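Local coordinates for protein chitinase (Thermococcus chitonophagus, PDB 5XSW) that probably hydrolyses chitin as an endo-acting chitinase, its chain joining a small all-beta domain to a mainly helical domain that carries a glycan-binding pocket, at residues A[122-127]-A[428-433]; A[19-24]-A[76-81]; A[162-167]-A[202-207]. All blocks are in the same frame, centred on the assembly; numbering follows the deposited sequence.

Interaction 1: residues A[122-127]-A[428-433]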
ATOM      1  N   TRP A 122     -19.631  32.055  19.873  1.00 40.23           N
ATOM      2  CA  TRP A 122     -19.878  30.651  20.246  1.00 36.62           C
ATOM      3  C   TRP A 122     -18.907  30.150  21.299  1.00 37.26           C
ATOM      4  O   TRP A 122     -17.697  30.345  21.189  1.00 39.48           O
ATOM      5  CB  TRP A 122     -19.805  29.714  18.994  1.00 32.02           C
ATOM      6  CG  TRP A 122     -20.333  28.369  19.321  1.00 32.77           C
ATOM      7  CD1 TRP A 122     -21.618  27.930  19.176  1.00 32.91           C
ATOM      8  CD2 TRP A 122     -19.595  27.292  19.893  1.00 35.11           C
ATOM      9  NE1 TRP A 122     -21.711  26.630  19.619  1.00 34.13           N
ATOM     10  CE2 TRP A 122     -20.486  26.227  20.076  1.00 36.26           C
ATOM     11  CE3 TRP A 122     -18.256  27.132  20.277  1.00 37.22           C
ATOM     12  CZ2 TRP A 122     -20.089  25.005  20.614  1.00 37.51           C
ATOM     13  CZ3 TRP A 122     -17.859  25.919  20.820  1.00 37.22           C
ATOM     14  CH2 TRP A 122     -18.779  24.871  20.975  1.00 39.20           C
ATOM     15  N   LYS A 123     -19.440  29.434  22.285  1.00 33.80           N
ATOM     16  CA  LYS A 123     -18.669  28.742  23.298  1.00 35.07           C
ATOM     17  C   LYS A 123     -19.440  27.477  23.631  1.00 38.78           C
ATOM     18  O   LYS A 123     -20.645  27.440  23.475  1.00 40.26           O
ATOM     19  CB  LYS A 123     -18.507  29.588  24.589  1.00 45.42           C
ATOM     20  CG  LYS A 123     -17.829  30.918  24.415  1.00 54.84           C
ATOM     21  CD  LYS A 123     -17.847  31.716  25.727  1.00 67.81           C
ATOM     22  CE  LYS A 123     -19.210  32.411  25.991  1.00 75.53           C
ATOM     23  NZ  LYS A 123     -19.419  33.703  25.212  1.00 73.70           N
ATOM     24  N   PRO A 124     -18.762  26.459  24.144  1.00 38.41           N
ATOM     25  CA  PRO A 124     -19.417  25.215  24.545  1.00 37.71           C
ATOM     26  C   PRO A 124     -20.464  25.441  25.623  1.00 51.21           C
ATOM     27  O   PRO A 124     -20.393  26.444  26.333  1.00 49.04           O
ATOM     28  CB  PRO A 124     -18.276  24.375  25.108  1.00 41.28           C
ATOM     29  CG  PRO A 124     -17.058  24.920  24.493  1.00 44.77           C
ATOM     30  CD  PRO A 124     -17.291  26.374  24.232  1.00 42.99           C
ATOM     31  N   GLY A 125     -21.399  24.507  25.749  1.00 45.43           N
ATOM     32  CA  GLY A 125     -22.427  24.542  26.781  1.00 44.53           C
ATOM     33  C   GLY A 125     -23.654  25.317  26.360  1.00 47.87           C
ATOM     34  O   GLY A 125     -24.372  24.959  25.439  1.00 42.07           O
ATOM     35  N   ASN A 126     -23.912  26.427  27.025  1.00 48.82           N
ATOM     36  CA  ASN A 126     -25.213  27.035  26.842  1.00 45.77           C
ATOM     37  C   ASN A 126     -25.199  28.141  25.809  1.00 51.10           C
ATOM     38  O   ASN A 126     -25.719  29.223  26.051  1.00 41.86           O
ATOM     39  CB  ASN A 126     -25.762  27.526  28.193  1.00 60.28           C
ATOM     40  CG  ASN A 126     -26.207  26.360  29.098  1.00 74.72           C
ATOM     41  OD1 ASN A 126     -26.678  25.306  28.614  1.00 74.60           O
ATOM     42  ND2 ASN A 126     -26.049  26.537  30.410  1.00 83.49           N
ATOM     43  N   PHE A 127     -24.650  27.850  24.630  1.00 36.16           N
ATOM     44  CA  PHE A 127     -24.782  28.768  23.517  1.00 32.48           C
ATOM     45  C   PHE A 127     -26.215  28.869  23.026  1.00 31.12           C
ATOM     46  O   PHE A 127     -27.055  28.006  23.295  1.00 38.66           O
ATOM     47  CB  PHE A 127     -23.878  28.343  22.336  1.00 33.25           C
ATOM     48  CG  PHE A 127     -24.102  26.903  21.887  1.00 31.46           C
ATOM     49  CD1 PHE A 127     -25.050  26.590  20.931  1.00 33.45           C
ATOM     50  CD2 PHE A 127     -23.343  25.865  22.447  1.00 35.42           C
ATOM     51  CE1 PHE A 127     -25.238  25.253  20.506  1.00 29.96           C
ATOM     52  CE2 PHE A 127     -23.537  24.532  22.035  1.00 36.97           C
ATOM     53  CZ  PHE A 127     -24.482  24.241  21.075  1.00 25.40           C
ATOM     54  N   MET A 428     -20.721  15.751  22.129  1.00 30.31           N
ATOM     55  CA  MET A 428     -22.034  15.298  21.714  1.00 29.29           C
ATOM     56  C   MET A 428     -23.181  16.083  22.403  1.00 34.04           C
ATOM     57  O   MET A 428     -24.194  16.348  21.770  1.00 32.09           O
ATOM     58  CB  MET A 428     -22.149  13.778  21.976  1.00 36.68           C
ATOM     59  CG  MET A 428     -21.335  12.920  20.951  1.00 40.65           C
ATOM     60  SD  MET A 428     -21.628  13.372  19.195  1.00 35.28           S
ATOM     61  CE  MET A 428     -23.366  13.062  18.984  1.00 32.76           C
ATOM     62  N   ARG A 429     -23.015  16.507  23.671  1.00 35.87           N
ATOM     63  CA  ARG A 429     -24.003  17.465  24.261  1.00 37.06           C
ATOM     64  C   ARG A 429     -24.136  18.751  23.421  1.00 30.55           C
ATOM     65  O   ARG A 429     -25.246  19.188  23.079  1.00 34.41           O
ATOM     66  CB  ARG A 429     -23.621  17.823  25.721  1.00 38.58           C
ATOM     67  CG  ARG A 429     -23.877  16.672  26.710  1.00 45.80           C
ATOM     68  CD  ARG A 429     -23.798  17.107  28.191  1.00 48.05           C
ATOM     69  NE  ARG A 429     -22.439  17.486  28.595  1.00 42.63           N
ATOM     70  CZ  ARG A 429     -21.491  16.611  28.935  1.00 42.86           C
ATOM     71  NH1 ARG A 429     -21.740  15.300  28.935  1.00 49.76           N
ATOM     72  NH2 ARG A 429     -20.296  17.046  29.284  1.00 46.61           N
ATOM     73  N   ASP A 430     -22.995  19.359  23.054  1.00 28.96           N
ATOM     74  CA  ASP A 430     -23.026  20.535  22.177  1.00 30.62           C
ATOM     75  C   ASP A 430     -23.669  20.263  20.816  1.00 31.22           C
ATOM     76  O   ASP A 430     -24.456  21.064  20.313  1.00 30.12           O
ATOM     77  CB  ASP A 430     -21.613  21.060  21.938  1.00 30.44           C
ATOM     78  CG  ASP A 430     -21.057  21.859  23.123  1.00 42.86           C
ATOM     79  OD1 ASP A 430     -21.790  22.104  24.135  1.00 39.63           O
ATOM     80  OD2 ASP A 430     -19.874  22.258  23.015  1.00 36.87           O
ATOM     81  N   VAL A 431     -23.326  19.118  20.209  1.00 31.31           N
ATOM     82  CA  VAL A 431     -23.920  18.762  18.904  1.00 29.09           C
ATOM     83  C   VAL A 431     -25.424  18.608  19.026  1.00 25.77           C
ATOM     84  O   VAL A 431     -26.215  19.093  18.197  1.00 28.55           O
ATOM     85  CB  VAL A 431     -23.287  17.424  18.366  1.00 30.27           C
ATOM     86  CG1 VAL A 431     -24.128  16.823  17.216  1.00 27.58           C
ATOM     87  CG2 VAL A 431     -21.802  17.662  17.957  1.00 29.36           C
ATOM     88  N   LYS A 432     -25.852  17.898  20.075  1.00 27.27           N
ATOM     89  CA  LYS A 432     -27.318  17.746  20.265  1.00 31.28           C
ATOM     90  C   LYS A 432     -28.026  19.077  20.518  1.00 30.74           C
ATOM     91  O   LYS A 432     -29.130  19.364  19.964  1.00 32.87           O
ATOM     92  CB  LYS A 432     -27.622  16.786  21.433  1.00 36.01           C
ATOM     93  CG  LYS A 432     -29.148  16.566  21.571  1.00 38.35           C
ATOM     94  CD  LYS A 432     -29.481  15.352  22.354  1.00 49.71           C
ATOM     95  CE  LYS A 432     -30.977  15.015  22.190  1.00 46.63           C
ATOM     96  NZ  LYS A 432     -31.198  13.666  22.811  1.00 57.88           N
ATOM     97  N   ARG A 433     -27.395  19.915  21.348  1.00 33.10           N
ATOM     98  CA  ARG A 433     -27.978  21.259  21.576  1.00 34.44           C
ATOM     99  C   ARG A 433     -28.049  22.044  20.291  1.00 31.55           C
ATOM    100  O   ARG A 433     -29.067  22.692  19.986  1.00 31.98           O
ATOM    101  CB  ARG A 433     -27.175  22.054  22.629  1.00 35.41           C
ATOM    102  CG  ARG A 433     -27.803  23.434  22.918  1.00 35.44           C
ATOM    103  CD  ARG A 433     -27.093  24.177  24.049  1.00 38.70           C
ATOM    104  NE  ARG A 433     -27.600  25.551  24.217  1.00 42.20           N
ATOM    105  CZ  ARG A 433     -28.625  25.886  25.005  1.00 43.63           C
ATOM    106  NH1 ARG A 433     -29.261  24.952  25.707  1.00 35.21           N
ATOM    107  NH2 ARG A 433     -29.006  27.155  25.098  1.00 37.00           N
TER
HETATM  108  O   HOH W   1     -24.311  22.282  25.068  1.00 41.47           O

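Interaction 2: residues A[19-24]-A[76-81]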
ATOM      1  N   LEU A  19      17.361  17.120  20.074  1.00 32.90           N
ATOM      2  CA  LEU A  19      16.131  16.919  19.329  1.00 31.59           C
ATOM      3  C   LEU A  19      15.454  15.696  19.904  1.00 35.19           C
ATOM      4  O   LEU A  19      16.088  14.673  20.089  1.00 34.90           O
ATOM      5  CB  LEU A  19      16.421  16.682  17.850  1.00 33.46           C
ATOM      6  CG  LEU A  19      17.238  17.716  17.085  1.00 36.77           C
ATOM      7  CD1 LEU A  19      17.620  17.206  15.711  1.00 35.61           C
ATOM      8  CD2 LEU A  19      16.467  19.012  16.973  1.00 39.39           C
ATOM      9  N   ALA A  20      14.177  15.813  20.229  1.00 33.48           N
ATOM     10  CA  ALA A  20      13.470  14.679  20.793  1.00 40.74           C
ATOM     11  C   ALA A  20      11.973  14.678  20.556  1.00 42.13           C
ATOM     12  O   ALA A  20      11.352  15.723  20.446  1.00 38.74           O
ATOM     13  CB  ALA A  20      13.744  14.595  22.280  1.00 35.18           C
ATOM     14  N   ASN A  21      11.397  13.488  20.528  1.00 34.42           N
ATOM     15  CA  ASN A  21       9.981  13.347  20.714  1.00 31.18           C
ATOM     16  C   ASN A  21       9.870  12.942  22.160  1.00 38.32           C
ATOM     17  O   ASN A  21      10.170  11.817  22.526  1.00 36.10           O
ATOM     18  CB  ASN A  21       9.399  12.272  19.796  1.00 32.79           C
ATOM     19  CG  ASN A  21       7.921  12.050  20.025  1.00 32.00           C
ATOM     20  OD1 ASN A  21       7.379  12.436  21.046  1.00 33.13           O
ATOM     21  ND2 ASN A  21       7.268  11.416  19.075  1.00 32.24           N
ATOM     22  N   LYS A  22       9.434  13.864  22.994  1.00 36.86           N
ATOM     23  CA  LYS A  22       9.403  13.581  24.422  1.00 37.87           C
ATOM     24  C   LYS A  22       8.141  12.832  24.798  1.00 45.26           C
ATOM     25  O   LYS A  22       7.990  12.403  25.934  1.00 42.87           O
ATOM     26  CB  LYS A  22       9.475  14.880  25.235  1.00 44.21           C
ATOM     27  CG  LYS A  22      10.815  15.620  25.182  1.00 51.91           C
ATOM     28  CD  LYS A  22      10.622  17.117  25.536  1.00 68.15           C
ATOM     29  CE  LYS A  22      11.919  17.827  25.960  1.00 74.56           C
ATOM     30  NZ  LYS A  22      12.250  17.689  27.426  1.00 78.16           N
ATOM     31  N   ASN A  23       7.190  12.725  23.878  1.00 36.52           N
ATOM     32  CA  ASN A  23       5.964  11.987  24.205  1.00 39.24           C
ATOM     33  C   ASN A  23       6.305  10.551  24.572  1.00 35.18           C
ATOM     34  O   ASN A  23       7.111   9.905  23.891  1.00 40.52           O
ATOM     35  CB  ASN A  23       4.975  12.028  23.033  1.00 37.40           C
ATOM     36  CG  ASN A  23       4.568  13.445  22.667  1.00 38.40           C
ATOM     37  OD1 ASN A  23       4.589  13.859  21.484  1.00 39.27           O
ATOM     38  ND2 ASN A  23       4.189  14.198  23.662  1.00 32.10           N
ATOM     39  N   THR A  24       5.723  10.045  25.658  1.00 38.86           N
ATOM     40  CA  THR A  24       5.929   8.637  25.999  1.00 43.63           C
ATOM     41  C   THR A  24       4.692   7.779  25.667  1.00 46.83           C
ATOM     42  O   THR A  24       4.768   6.559  25.637  1.00 46.94           O
ATOM     43  CB  THR A  24       6.306   8.446  27.507  1.00 45.84           C
ATOM     44  OG1 THR A  24       5.309   9.063  28.329  1.00 46.15           O
ATOM     45  CG2 THR A  24       7.697   9.051  27.801  1.00 43.05           C
ATOM     46  N   PHE A  76      11.495  10.259  14.438  1.00 26.18           N
ATOM     47  CA  PHE A  76      11.416  10.362  15.898  1.00 33.16           C
ATOM     48  C   PHE A  76      10.118   9.800  16.441  1.00 30.38           C
ATOM     49  O   PHE A  76       9.124  10.514  16.591  1.00 31.58           O
ATOM     50  CB  PHE A  76      11.523  11.819  16.361  1.00 30.66           C
ATOM     51  CG  PHE A  76      12.919  12.376  16.217  1.00 32.12           C
ATOM     52  CD1 PHE A  76      13.402  12.732  14.970  1.00 30.08           C
ATOM     53  CD2 PHE A  76      13.753  12.480  17.325  1.00 31.80           C
ATOM     54  CE1 PHE A  76      14.719  13.214  14.799  1.00 35.65           C
ATOM     55  CE2 PHE A  76      15.088  13.003  17.189  1.00 27.78           C
ATOM     56  CZ  PHE A  76      15.558  13.357  15.916  1.00 33.51           C
ATOM     57  N   HIS A  77      10.134   8.506  16.740  1.00 34.71           N
ATOM     58  CA  HIS A  77       9.018   7.845  17.390  1.00 27.54           C
ATOM     59  C   HIS A  77       8.956   8.263  18.851  1.00 36.14           C
ATOM     60  O   HIS A  77       9.812   8.991  19.335  1.00 34.24           O
ATOM     61  CB  HIS A  77       9.191   6.318  17.254  1.00 34.93           C
ATOM     62  CG  HIS A  77       8.844   5.810  15.889  1.00 30.65           C
ATOM     63  ND1 HIS A  77       7.538   5.744  15.448  1.00 37.08           N
ATOM     64  CD2 HIS A  77       9.614   5.383  14.860  1.00 32.15           C
ATOM     65  CE1 HIS A  77       7.519   5.312  14.197  1.00 35.15           C
ATOM     66  NE2 HIS A  77       8.763   5.063  13.823  1.00 32.16           N
ATOM     67  N   LEU A  78       7.937   7.802  19.546  1.00 32.31           N
ATOM     68  CA  LEU A  78       7.745   8.092  20.952  1.00 36.29           C
ATOM     69  C   LEU A  78       9.029   7.863  21.730  1.00 38.80           C
ATOM     70  O   LEU A  78       9.789   6.916  21.441  1.00 34.75           O
ATOM     71  CB  LEU A  78       6.623   7.236  21.523  1.00 39.87           C
ATOM     72  CG  LEU A  78       5.188   7.387  21.016  1.00 36.11           C
ATOM     73  CD1 LEU A  78       4.277   6.337  21.715  1.00 35.75           C
ATOM     74  CD2 LEU A  78       4.625   8.789  21.229  1.00 34.18           C
ATOM     75  N   ASN A  79       9.314   8.789  22.644  1.00 41.41           N
ATOM     76  CA  ASN A  79      10.469   8.662  23.536  1.00 41.04           C
ATOM     77  C   ASN A  79      11.808   8.489  22.837  1.00 41.41           C
ATOM     78  O   ASN A  79      12.578   7.612  23.193  1.00 43.39           O
ATOM     79  CB  ASN A  79      10.243   7.471  24.484  1.00 45.86           C
ATOM     80  CG  ASN A  79      11.087   7.560  25.756  1.00 55.16           C
ATOM     81  OD1 ASN A  79      11.417   8.650  26.217  1.00 52.14           O
ATOM     82  ND2 ASN A  79      11.428   6.409  26.328  1.00 50.24           N
ATOM     83  N   THR A  80      12.092   9.312  21.834  1.00 33.21           N
ATOM     84  CA  THR A  80      13.315   9.152  21.047  1.00 35.18           C
ATOM     85  C   THR A  80      14.107  10.473  21.193  1.00 37.89           C
ATOM     86  O   THR A  80      13.514  11.531  21.079  1.00 34.67           O
ATOM     87  CB  THR A  80      13.005   8.851  19.545  1.00 36.41           C
ATOM     88  OG1 THR A  80      12.377   7.560  19.427  1.00 46.59           O
ATOM     89  CG2 THR A  80      14.267   8.861  18.696  1.00 38.07           C
ATOM     90  N   THR A  81      15.408  10.404  21.469  1.00 36.96           N
ATOM     91  CA  THR A  81      16.205  11.626  21.612  1.00 35.41           C
ATOM     92  C   THR A  81      17.439  11.538  20.763  1.00 43.46           C
ATOM     93  O   THR A  81      18.029  10.461  20.630  1.00 35.27           O
ATOM     94  CB  THR A  81      16.556  11.877  23.079  1.00 36.75           C
ATOM     95  OG1 THR A  81      15.343  12.076  23.795  1.00 39.83           O
ATOM     96  CG2 THR A  81      17.468  13.160  23.260  1.00 37.21           C
TER

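Interaction 3: residues A[162-167]-A[202-207]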
ATOM      1  N   ILE A 162     -23.907  23.472   2.095  1.00 27.75           N
ATOM      2  CA  ILE A 162     -23.247  22.474   1.213  1.00 27.40           C
ATOM      3  C   ILE A 162     -24.032  22.398  -0.057  1.00 27.42           C
ATOM      4  O   ILE A 162     -25.251  22.183  -0.027  1.00 27.14           O
ATOM      5  CB  ILE A 162     -23.245  21.057   1.818  1.00 28.38           C
ATOM      6  CG1 ILE A 162     -22.614  21.071   3.192  1.00 26.36           C
ATOM      7  CG2 ILE A 162     -22.513  20.052   0.879  1.00 30.95           C
ATOM      8  CD1 ILE A 162     -23.027  19.891   4.004  1.00 29.50           C
ATOM      9  N   ILE A 163     -23.368  22.574  -1.179  1.00 20.98           N
ATOM     10  CA  ILE A 163     -24.077  22.603  -2.455  1.00 21.51           C
ATOM     11  C   ILE A 163     -23.577  21.438  -3.352  1.00 28.49           C
ATOM     12  O   ILE A 163     -22.557  21.569  -4.067  1.00 23.99           O
ATOM     13  CB  ILE A 163     -23.818  23.939  -3.246  1.00 24.16           C
ATOM     14  CG1 ILE A 163     -24.006  25.172  -2.327  1.00 30.53           C
ATOM     15  CG2 ILE A 163     -24.681  23.944  -4.478  1.00 23.65           C
ATOM     16  CD1 ILE A 163     -25.407  25.245  -1.754  1.00 27.10           C
ATOM     17  N   ILE A 164     -24.292  20.324  -3.338  1.00 26.43           N
ATOM     18  CA  ILE A 164     -23.960  19.248  -4.250  1.00 24.99           C
ATOM     19  C   ILE A 164     -24.882  19.401  -5.445  1.00 25.47           C
ATOM     20  O   ILE A 164     -26.100  19.333  -5.309  1.00 26.48           O
ATOM     21  CB  ILE A 164     -24.174  17.870  -3.607  1.00 25.81           C
ATOM     22  CG1 ILE A 164     -23.217  17.674  -2.430  1.00 25.00           C
ATOM     23  CG2 ILE A 164     -23.983  16.772  -4.640  1.00 28.77           C
ATOM     24  CD1 ILE A 164     -23.512  16.443  -1.601  1.00 27.09           C
ATOM     25  N   GLY A 165     -24.304  19.609  -6.621  1.00 25.48           N
ATOM     26  CA  GLY A 165     -25.120  19.873  -7.787  1.00 25.90           C
ATOM     27  C   GLY A 165     -25.427  18.597  -8.531  1.00 27.79           C
ATOM     28  O   GLY A 165     -24.553  18.001  -9.151  1.00 27.39           O
ATOM     29  N   LEU A 166     -26.689  18.190  -8.477  1.00 26.25           N
ATOM     30  CA  LEU A 166     -27.122  16.973  -9.140  1.00 28.34           C
ATOM     31  C   LEU A 166     -27.456  17.281 -10.589  1.00 30.08           C
ATOM     32  O   LEU A 166     -28.605  17.207 -11.006  1.00 30.01           O
ATOM     33  CB  LEU A 166     -28.328  16.379  -8.416  1.00 25.85           C
ATOM     34  CG  LEU A 166     -28.149  16.252  -6.901  1.00 32.31           C
ATOM     35  CD1 LEU A 166     -29.421  15.764  -6.231  1.00 29.44           C
ATOM     36  CD2 LEU A 166     -26.981  15.335  -6.576  1.00 30.42           C
ATOM     37  N   ALA A 167     -26.425  17.633 -11.346  1.00 28.48           N
ATOM     38  CA  ALA A 167     -26.569  18.002 -12.745  1.00 29.54           C
ATOM     39  C   ALA A 167     -26.834  16.814 -13.656  1.00 37.15           C
ATOM     40  O   ALA A 167     -26.408  15.697 -13.378  1.00 27.77           O
ATOM     41  CB  ALA A 167     -25.338  18.757 -13.217  1.00 28.77           C
ATOM     42  N   ASN A 202     -13.895  19.460  -2.281  1.00 18.28           N
ATOM     43  CA  ASN A 202     -15.136  19.774  -2.988  1.00 20.24           C
ATOM     44  C   ASN A 202     -15.993  18.514  -3.129  1.00 26.25           C
ATOM     45  O   ASN A 202     -15.572  17.559  -3.767  1.00 21.37           O
ATOM     46  CB  ASN A 202     -14.783  20.301  -4.388  1.00 20.20           C
ATOM     47  CG  ASN A 202     -15.997  20.672  -5.238  1.00 22.27           C
ATOM     48  OD1 ASN A 202     -17.161  20.632  -4.795  1.00 22.94           O
ATOM     49  ND2 ASN A 202     -15.727  21.078  -6.463  1.00 22.59           N
ATOM     50  N   PRO A 203     -17.184  18.502  -2.525  1.00 23.26           N
ATOM     51  CA  PRO A 203     -18.047  17.326  -2.643  1.00 21.22           C
ATOM     52  C   PRO A 203     -18.318  16.969  -4.087  1.00 23.53           C
ATOM     53  O   PRO A 203     -18.466  15.780  -4.378  1.00 23.47           O
ATOM     54  CB  PRO A 203     -19.387  17.767  -1.936  1.00 22.05           C
ATOM     55  CG  PRO A 203     -18.971  18.892  -1.015  1.00 27.49           C
ATOM     56  CD  PRO A 203     -17.783  19.586  -1.723  1.00 21.05           C
ATOM     57  N   ASN A 204     -18.388  17.950  -4.995  1.00 22.62           N
ATOM     58  CA  ASN A 204     -18.670  17.606  -6.389  1.00 19.82           C
ATOM     59  C   ASN A 204     -17.492  16.780  -7.013  1.00 19.65           C
ATOM     60  O   ASN A 204     -17.683  15.959  -7.910  1.00 21.74           O
ATOM     61  CB  ASN A 204     -18.853  18.875  -7.218  1.00 20.13           C
ATOM     62  CG  ASN A 204     -20.173  19.592  -6.897  1.00 25.84           C
ATOM     63  OD1 ASN A 204     -21.141  18.977  -6.434  1.00 22.70           O
ATOM     64  ND2 ASN A 204     -20.189  20.912  -7.116  1.00 26.23           N
ATOM     65  N   PHE A 205     -16.291  17.042  -6.536  1.00 20.78           N
ATOM     66  CA  PHE A 205     -15.125  16.316  -7.081  1.00 20.00           C
ATOM     67  C   PHE A 205     -15.239  14.821  -6.623  1.00 20.02           C
ATOM     68  O   PHE A 205     -15.042  13.918  -7.419  1.00 22.32           O
ATOM     69  CB  PHE A 205     -13.819  16.918  -6.584  1.00 21.01           C
ATOM     70  CG  PHE A 205     -12.610  16.126  -7.051  1.00 21.16           C
ATOM     71  CD1 PHE A 205     -12.143  16.312  -8.340  1.00 20.60           C
ATOM     72  CD2 PHE A 205     -12.024  15.146  -6.226  1.00 22.96           C
ATOM     73  CE1 PHE A 205     -11.060  15.556  -8.845  1.00 23.31           C
ATOM     74  CE2 PHE A 205     -10.936  14.357  -6.712  1.00 22.07           C
ATOM     75  CZ  PHE A 205     -10.466  14.587  -8.029  1.00 22.92           C
ATOM     76  N   LEU A 206     -15.523  14.585  -5.341  1.00 18.55           N
ATOM     77  CA  LEU A 206     -15.671  13.166  -4.853  1.00 19.84           C
ATOM     78  C   LEU A 206     -16.834  12.483  -5.546  1.00 24.70           C
ATOM     79  O   LEU A 206     -16.772  11.292  -5.867  1.00 21.09           O
ATOM     80  CB  LEU A 206     -15.885  13.093  -3.316  1.00 17.60           C
ATOM     81  CG  LEU A 206     -14.608  13.453  -2.528  1.00 20.92           C
ATOM     82  CD1 LEU A 206     -14.804  13.404  -1.018  1.00 21.00           C
ATOM     83  CD2 LEU A 206     -13.425  12.465  -2.880  1.00 23.81           C
ATOM     84  N   MET A 207     -17.873  13.246  -5.863  1.00 22.30           N
ATOM     85  CA  MET A 207     -19.055  12.714  -6.580  1.00 20.30           C
ATOM     86  C   MET A 207     -18.659  12.257  -7.999  1.00 21.96           C
ATOM     87  O   MET A 207     -19.026  11.157  -8.487  1.00 21.86           O
ATOM     88  CB  MET A 207     -20.171  13.783  -6.672  1.00 20.69           C
ATOM     89  CG  MET A 207     -20.905  14.019  -5.345  1.00 21.23           C
ATOM     90  SD  MET A 207     -22.183  12.741  -4.977  1.00 23.95           S
ATOM     91  CE  MET A 207     -23.391  12.985  -6.289  1.00 19.03           C
TER
HETATM   92  O   HOH W   2     -21.776  23.132  -6.399  1.00 31.38           O
HETATM   93  O   HOH W   3     -19.699  21.983  -3.805  1.00 34.14           O

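Interaction 1: residues A[122-127]-A[428-433]
D430 and R433, a turn apart on helix 421-439, reach together into the interdomain loop 122-127, which leaves the N-terminal beta domain after strand 98-104 and lies against the helical domain. R433 sets its CG anti to the backbone N (chi1 -178°), and from there the chain stays extended to NE. At its end the guanidinium takes F127 O side-on, with NE at 2.7 Å and NH2 at 2.8 Å; the oxygen lies in the guanidinium plane. Along the way R433 CD passes over one face of the F127 ring, 4.0 Å from the ring centroid, a CH-pi contact. W122 NE1 lies over the centre of the opposite face, so the ring is sandwiched, while its CZ edge meets D430 O. The inverse gamma turn centred on N126 folds the backbone here, and N126 CA rests over a face of the guanidinium.

The D430 carboxylate has work for both oxygens. OD1 accepts from G125 N at 2.9 Å (165° at the hydrogen) on its syn side, and water 1, 2.7 Å from D430 OD1, also donates to G125 O. OD2 packs beside P124 CB and, at 3.5 Å, near the plane at the edge of the W122 indole at CH2; its hydrogen-bond partner is H463 NE2. Donors to both oxygens of this buried group would probably stabilise its negative charge, whereas the cationic R433 should polarise the F127 carbonyl: the loop is thus held by one acidic and one basic side chain, each bonded to backbone rather than to the other.

Interaction 2: residues A[19-24]-A[76-81]
N21 fills the tight part of this contact, its buried side chain packed against the backbone at F76 and H77, with F33 of strand 32-41 also touching it. With CG anti to the backbone N (chi1 177°), CB lies 3.3 Å from H77 O. The amide ND2 donates almost straight (171°) to F76 O at 3.2 Å; that oxygen lies in the amide plane, although the donor stands above the carbonyl plane. ND2 is also bonded to G30 O, and OD1 closes an Asx turn by accepting from N23 N at 2.9 Å. Next to it F76 turns inward: CZ packs 3.9 Å from L19 CB, and I35, I38 and L70 continue this apolar layer. The geometry here is that of the seam between two antiparallel sheets of the N-terminal beta domain, because 75-77 pairs with 32-41 whereas 80-89 pairs with 12-21. N21 and T80 form a hydrogen-bonded pair, N21 N to T80 O at 2.9 Å, and A20 with T81 the non-hydrogen-bonded one. N79 and T80 both face N21, a G1 beta bulge, with N79 at positive phi (56°).

Packing is sparser on the other side. A20 CB touches T81 OG1 at 3.3 Å on the face opposite N21, where T81 is exposed. Beyond the bulge a weak bond runs from N79 N to N23 O, L78 CD2 lies against N23 CB, and the solvent-exposed T24 and N79 meet at CG2 and OD1, 4.1 Å apart.

Interaction 3: residues A[162-167]-A[202-207]
N204 reaches from the first turn of helix 203-214 to the backbone of the extended segment 162-167, and the helix start it belongs to is a classic N-cap, with N202 in the capping position. In the first shell, N204 OD1 accepts from G165 N at 3.2 Å, with 162° at the hydrogen and the donor tilted modestly from the amide carbonyl plane. It is the one direct hydrogen bond between the two segments; beside it the contact is made by apolar side chains. P203, whose CB points at segment 162-167, places that atom 3.9 Å from I164 CG1 and its CG beside I162 CG2. M207, one turn further along the helix, bends at chi2 and chi3, and its CE comes to rest 4.2 Å from I164 CG2 and 4.3 Å from L166 CD2. The side chains of I164 and M207 cross at about a right angle.

A second shell positions these groups. N204 has its CG beside the backbone N, anti to the carbonyl carbon (chi1 -72°), and its ND2 donates to D386 OD1, which also receives N202 ND2; the two asparagines thus share one carboxylate oxygen of helix 374-386. N202 ND2 is further bonded to G150 O. The cap itself is N204 N to N202 OD1, at 3.0 Å, with the donor well above the amide carbonyl plane. Helix 449-461 packs against the isoleucines through Y449 and L454. The same capped helix ends in K212, E213 and N214 of the glycan pocket, so its N-terminal end is fixed here and its C-terminal end meets ligand.

Two waters complete the seam on I163 O. Water 2 also accepts from N204 ND2, and water 3 gives one hydrogen to I163 O at 2.9 Å and the other to N202 OD1 at 3.0 Å.

In the fold
Interaction 2 belongs to the N-terminal beta domain, while interaction 3 lies inside the helical domain and interaction 1 ties the loop leaving the beta domain to helix 421-439 of the helical domain. In sequence, interaction 2 closes before the others open, and interaction 3 is nested within the loop closed by interaction 1. None touch: nearest atoms are about 14 Å apart for 1 and 3, about 24 Å for 1 and 2, and about 28 Å for 2 and 3, which lie on opposite sides of the chain's centre. Helix 449-461 packs against both 1 and 3, through V459 and Y449 respectively. Interaction 3 alone involves a helix, 203-214, that carries glycan-pocket residues.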